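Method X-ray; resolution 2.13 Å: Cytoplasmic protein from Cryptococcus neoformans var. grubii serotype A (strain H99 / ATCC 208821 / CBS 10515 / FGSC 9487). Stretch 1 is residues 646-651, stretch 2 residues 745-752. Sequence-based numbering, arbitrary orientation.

Stretch 1 646-651: DSGDFS
Stretch 2, residues 745-752: IQGQTLRW

Stretch 1 (646-651) is an irregular segment that rests against the tip of a β-hairpin formed by stretch 2. In the hairpin, strands 745-746 and 749-752 are joined by a type II' turn from Gln746 to Thr749, closed by Gln746 N to Thr749 O and Thr749 N to Gln746 O hydrogen bonds, both 2.8 Å. The contact buries 300 Å² in total, and Asp646 contributes the most.

Asp646 crosses the turn at Gly747, with their CA atoms 3.8 Å apart. Gly747 (phi 58°, psi -123°) has a positive phi that favours glycine, and its CA lies 3.5 Å from Asp646 C; an ideal CB here would clash with Asp646 C and Ser647 N. The CA-to-CB bond of Asp646 points away, yet chi1 of -99° and chi2 of -67° bring its carboxylate back to the hairpin. Asp646 OD1 forms a salt bridge with Arg751 NH2 at 3.3 Å, while Asp646 OD2 accepts a weak hydrogen bond from Thr749 OG1 (chi1 m) at 3.2 Å. Asp646 OD1 also sits 3.0 Å from Gln746 OE1 (t, t, chi3 57°), two acceptors that cannot bond; both face the Arg751 guanidinium, whose NH1 donates to Gln746 OE1 at 3.1 Å, and its positive charge can ease their repulsion. Arg751 is m, t, t, with chi4 90°.

Ser647 is extended (-134°/150°). Water 1 accepts from Asp646 N (2.7 Å) and Gln748 NE2 (3.0 Å) and donates to Ser647 O (2.9 Å), joining the stretch 1 backbone to the Gln748 side-chain amide.

Gly648 (-113°/22°) and Asp649 (-84°/7°) lead away from the hairpin; Asp649 N donates a weak hydrogen bond to Ser647 OG at 3.4 Å. Phe650 (-106°/171°; chi1 p, chi2 86°) returns its ring, whose edge meets Gln748 (m, t, chi3 112°), Phe650 CZ to Gln748 NE2 3.9 Å. Ser651 (chi1 t), beyond reach of stretch 2, caps the following helix.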

ATOM      1  N   ASP A 646       7.970 -25.186 -11.937  1.00 71.42           N
ATOM      2  CA  ASP A 646       8.945 -26.201 -12.324  1.00 73.51           C
ATOM      3  C   ASP A 646       8.411 -27.622 -12.143  1.00 72.90           C
ATOM      4  O   ASP A 646       9.038 -28.585 -12.585  1.00 74.70           O
ATOM      5  CB  ASP A 646      10.241 -26.031 -11.519  1.00 76.45           C
ATOM      6  CG  ASP A 646      11.320 -25.289 -12.297  1.00 79.79           C
ATOM      7  OD1 ASP A 646      11.820 -25.839 -13.301  1.00 80.57           O
ATOM      8  OD2 ASP A 646      11.668 -24.156 -11.903  1.00 80.81           O
ATOM      9  N   SER A 647       7.258 -27.756 -11.493  1.00 64.28           N
ATOM     10  CA  SER A 647       6.601 -29.046 -11.352  1.00 64.18           C
ATOM     11  C   SER A 647       5.119 -28.917 -11.677  1.00 63.32           C
ATOM     12  O   SER A 647       4.510 -27.863 -11.481  1.00 63.06           O
ATOM     13  CB  SER A 647       6.777 -29.625  -9.932  1.00 65.17           C
ATOM     14  OG  SER A 647       5.638 -29.387  -9.123  1.00 66.43           O
ATOM     15  N   GLY A 648       4.551 -30.002 -12.194  1.00 54.59           N
ATOM     16  CA  GLY A 648       3.117 -30.103 -12.381  1.00 56.67           C
ATOM     17  C   GLY A 648       2.539 -31.153 -11.455  1.00 58.68           C
ATOM     18  O   GLY A 648       1.449 -31.691 -11.686  1.00 56.75           O
ATOM     19  N   ASP A 649       3.276 -31.437 -10.383  1.00 97.61           N
ATOM     20  CA  ASP A 649       2.963 -32.518  -9.461  1.00103.99           C
ATOM     21  C   ASP A 649       1.940 -32.122  -8.401  1.00102.85           C
ATOM     22  O   ASP A 649       1.685 -32.917  -7.489  1.00104.49           O
ATOM     23  CB  ASP A 649       4.253 -33.000  -8.786  1.00109.63           C
ATOM     24  CG  ASP A 649       4.323 -34.514  -8.662  1.00116.33           C
ATOM     25  OD1 ASP A 649       3.418 -35.211  -9.169  1.00118.40           O
ATOM     26  OD2 ASP A 649       5.295 -35.010  -8.050  1.00118.73           O
ATOM     27  N   PHE A 650       1.352 -30.933  -8.494  1.00 59.74           N
ATOM     28  CA  PHE A 650       0.267 -30.522  -7.615  1.00 49.40           C
ATOM     29  C   PHE A 650      -1.048 -30.551  -8.383  1.00 41.95           C
ATOM     30  O   PHE A 650      -1.083 -30.721  -9.604  1.00 40.18           O
ATOM     31  CB  PHE A 650       0.516 -29.124  -7.035  1.00 42.54           C
ATOM     32  CG  PHE A 650       0.755 -28.066  -8.077  1.00 36.97           C
ATOM     33  CD1 PHE A 650      -0.300 -27.395  -8.662  1.00 31.07           C
ATOM     34  CD2 PHE A 650       2.042 -27.744  -8.465  1.00 36.62           C
ATOM     35  CE1 PHE A 650      -0.076 -26.424  -9.608  1.00 28.68           C
ATOM     36  CE2 PHE A 650       2.270 -26.776  -9.419  1.00 33.63           C
ATOM     37  CZ  PHE A 650       1.205 -26.116  -9.992  1.00 29.78           C
ATOM     38  N   SER A 651      -2.147 -30.372  -7.640  1.00 43.87           N
ATOM     39  CA  SER A 651      -3.502 -30.439  -8.161  1.00 40.53           C
ATOM     40  C   SER A 651      -3.938 -29.082  -8.703  1.00 38.73           C
ATOM     41  O   SER A 651      -3.540 -28.039  -8.172  1.00 37.99           O
ATOM     42  CB  SER A 651      -4.460 -30.880  -7.059  1.00 41.99           C
ATOM     43  OG  SER A 651      -5.805 -30.748  -7.465  1.00 45.23           O
ATOM     44  N   ILE A 745      10.910 -26.119 -21.993  1.00 25.36           N
ATOM     45  CA  ILE A 745       9.944 -25.879 -20.930  1.00 28.56           C
ATOM     46  C   ILE A 745      10.058 -26.982 -19.889  1.00 29.36           C
ATOM     47  O   ILE A 745      10.296 -28.149 -20.225  1.00 32.20           O
ATOM     48  CB  ILE A 745       8.502 -25.808 -21.476  1.00 31.75           C
ATOM     49  CG1 ILE A 745       8.155 -27.089 -22.235  1.00 32.89           C
ATOM     50  CG2 ILE A 745       8.315 -24.612 -22.410  1.00 34.40           C
ATOM     51  CD1 ILE A 745       6.712 -27.159 -22.744  1.00 34.65           C
ATOM     52  N   GLN A 746       9.867 -26.614 -18.623  1.00 27.00           N
ATOM     53  CA  GLN A 746       9.799 -27.575 -17.527  1.00 27.12           C
ATOM     54  C   GLN A 746       8.792 -27.047 -16.518  1.00 24.76           C
ATOM     55  O   GLN A 746       8.925 -25.916 -16.048  1.00 25.96           O
ATOM     56  CB  GLN A 746      11.171 -27.782 -16.877  1.00 32.02           C
ATOM     57  CG  GLN A 746      11.101 -28.396 -15.479  1.00 39.99           C
ATOM     58  CD  GLN A 746      12.465 -28.774 -14.921  1.00 45.24           C
ATOM     59  OE1 GLN A 746      13.357 -27.933 -14.808  1.00 47.15           O
ATOM     60  NE2 GLN A 746      12.632 -30.046 -14.570  1.00 47.49           N
ATOM     61  N   GLY A 747       7.793 -27.849 -16.185  1.00 23.29           N
ATOM     62  CA  GLY A 747       6.764 -27.381 -15.267  1.00 22.81           C
ATOM     63  C   GLY A 747       6.109 -26.129 -15.817  1.00 20.12           C
ATOM     64  O   GLY A 747       5.602 -26.116 -16.939  1.00 19.93           O
ATOM     65  N   GLN A 748       6.135 -25.048 -15.037  1.00 19.10           N
ATOM     66  CA  GLN A 748       5.633 -23.753 -15.476  1.00 19.26           C
ATOM     67  C   GLN A 748       6.756 -22.796 -15.873  1.00 19.43           C
ATOM     68  O   GLN A 748       6.559 -21.575 -15.865  1.00 19.75           O
ATOM     69  CB  GLN A 748       4.773 -23.126 -14.378  1.00 17.63           C
ATOM     70  CG  GLN A 748       3.471 -23.871 -14.126  1.00 18.03           C
ATOM     71  CD  GLN A 748       2.629 -23.210 -13.057  1.00 17.67           C
ATOM     72  OE1 GLN A 748       1.559 -22.667 -13.337  1.00 17.04           O
ATOM     73  NE2 GLN A 748       3.115 -23.242 -11.823  1.00 19.69           N
ATOM     74  N   THR A 749       7.917 -23.324 -16.237  1.00 20.93           N
ATOM     75  CA  THR A 749       9.091 -22.524 -16.555  1.00 22.78           C
ATOM     76  C   THR A 749       9.476 -22.720 -18.011  1.00 22.68           C
ATOM     77  O   THR A 749       9.553 -23.858 -18.491  1.00 21.97           O
ATOM     78  CB  THR A 749      10.275 -22.905 -15.659  1.00 27.12           C
ATOM     79  OG1 THR A 749       9.877 -22.868 -14.282  1.00 28.24           O
ATOM     80  CG2 THR A 749      11.456 -21.949 -15.865  1.00 27.45           C
ATOM     81  N   LEU A 750       9.717 -21.611 -18.704  1.00 23.24           N
ATOM     82  CA  LEU A 750      10.305 -21.601 -20.034  1.00 25.51           C
ATOM     83  C   LEU A 750      11.713 -21.030 -19.937  1.00 27.33           C
ATOM     84  O   LEU A 750      11.918 -19.977 -19.325  1.00 28.75           O
ATOM     85  CB  LEU A 750       9.458 -20.767 -20.992  1.00 27.62           C
ATOM     86  CG  LEU A 750      10.101 -20.417 -22.330  1.00 31.29           C
ATOM     87  CD1 LEU A 750      10.479 -21.671 -23.074  1.00 35.08           C
ATOM     88  CD2 LEU A 750       9.142 -19.582 -23.139  1.00 31.78           C
ATOM     89  N   ARG A 751      12.680 -21.728 -20.528  1.00 27.87           N
ATOM     90  CA  ARG A 751      14.077 -21.312 -20.514  1.00 25.96           C
ATOM     91  C   ARG A 751      14.496 -21.003 -21.938  1.00 22.80           C
ATOM     92  O   ARG A 751      14.234 -21.795 -22.844  1.00 23.46           O
ATOM     93  CB  ARG A 751      14.972 -22.397 -19.911  1.00 29.44           C
ATOM     94  CG  ARG A 751      14.669 -22.664 -18.450  1.00 31.79           C
ATOM     95  CD  ARG A 751      15.743 -23.513 -17.782  1.00 36.71           C
ATOM     96  NE  ARG A 751      15.510 -23.604 -16.339  1.00 42.07           N
ATOM     97  CZ  ARG A 751      14.783 -24.555 -15.758  1.00 46.93           C
ATOM     98  NH1 ARG A 751      14.222 -25.510 -16.491  1.00 51.55           N
ATOM     99  NH2 ARG A 751      14.616 -24.558 -14.441  1.00 45.00           N
ATOM    100  N   TRP A 752      15.148 -19.859 -22.132  1.00 20.00           N
ATOM    101  CA  TRP A 752      15.387 -19.295 -23.456  1.00 22.17           C
ATOM    102  C   TRP A 752      16.845 -18.868 -23.568  1.00 23.21           C
ATOM    103  O   TRP A 752      17.249 -17.846 -22.999  1.00 24.87           O
ATOM    104  CB  TRP A 752      14.435 -18.128 -23.698  1.00 23.72           C
ATOM    105  CG  TRP A 752      14.492 -17.542 -25.068  1.00 24.15           C
ATOM    106  CD1 TRP A 752      15.003 -18.123 -26.194  1.00 24.31           C
ATOM    107  CD2 TRP A 752      14.011 -16.254 -25.466  1.00 23.52           C
ATOM    108  NE1 TRP A 752      14.872 -17.273 -27.264  1.00 23.85           N
ATOM    109  CE2 TRP A 752      14.270 -16.117 -26.841  1.00 23.62           C
ATOM    110  CE3 TRP A 752      13.392 -15.202 -24.790  1.00 22.60           C
ATOM    111  CZ2 TRP A 752      13.922 -14.978 -27.550  1.00 22.93           C
ATOM    112  CZ3 TRP A 752      13.053 -14.074 -25.495  1.00 22.70           C
ATOM    113  CH2 TRP A 752      13.313 -13.970 -26.860  1.00 22.33           C
TER
HETATM  114  O   HOH W   1       5.355 -25.118 -11.277  1.00 33.49           O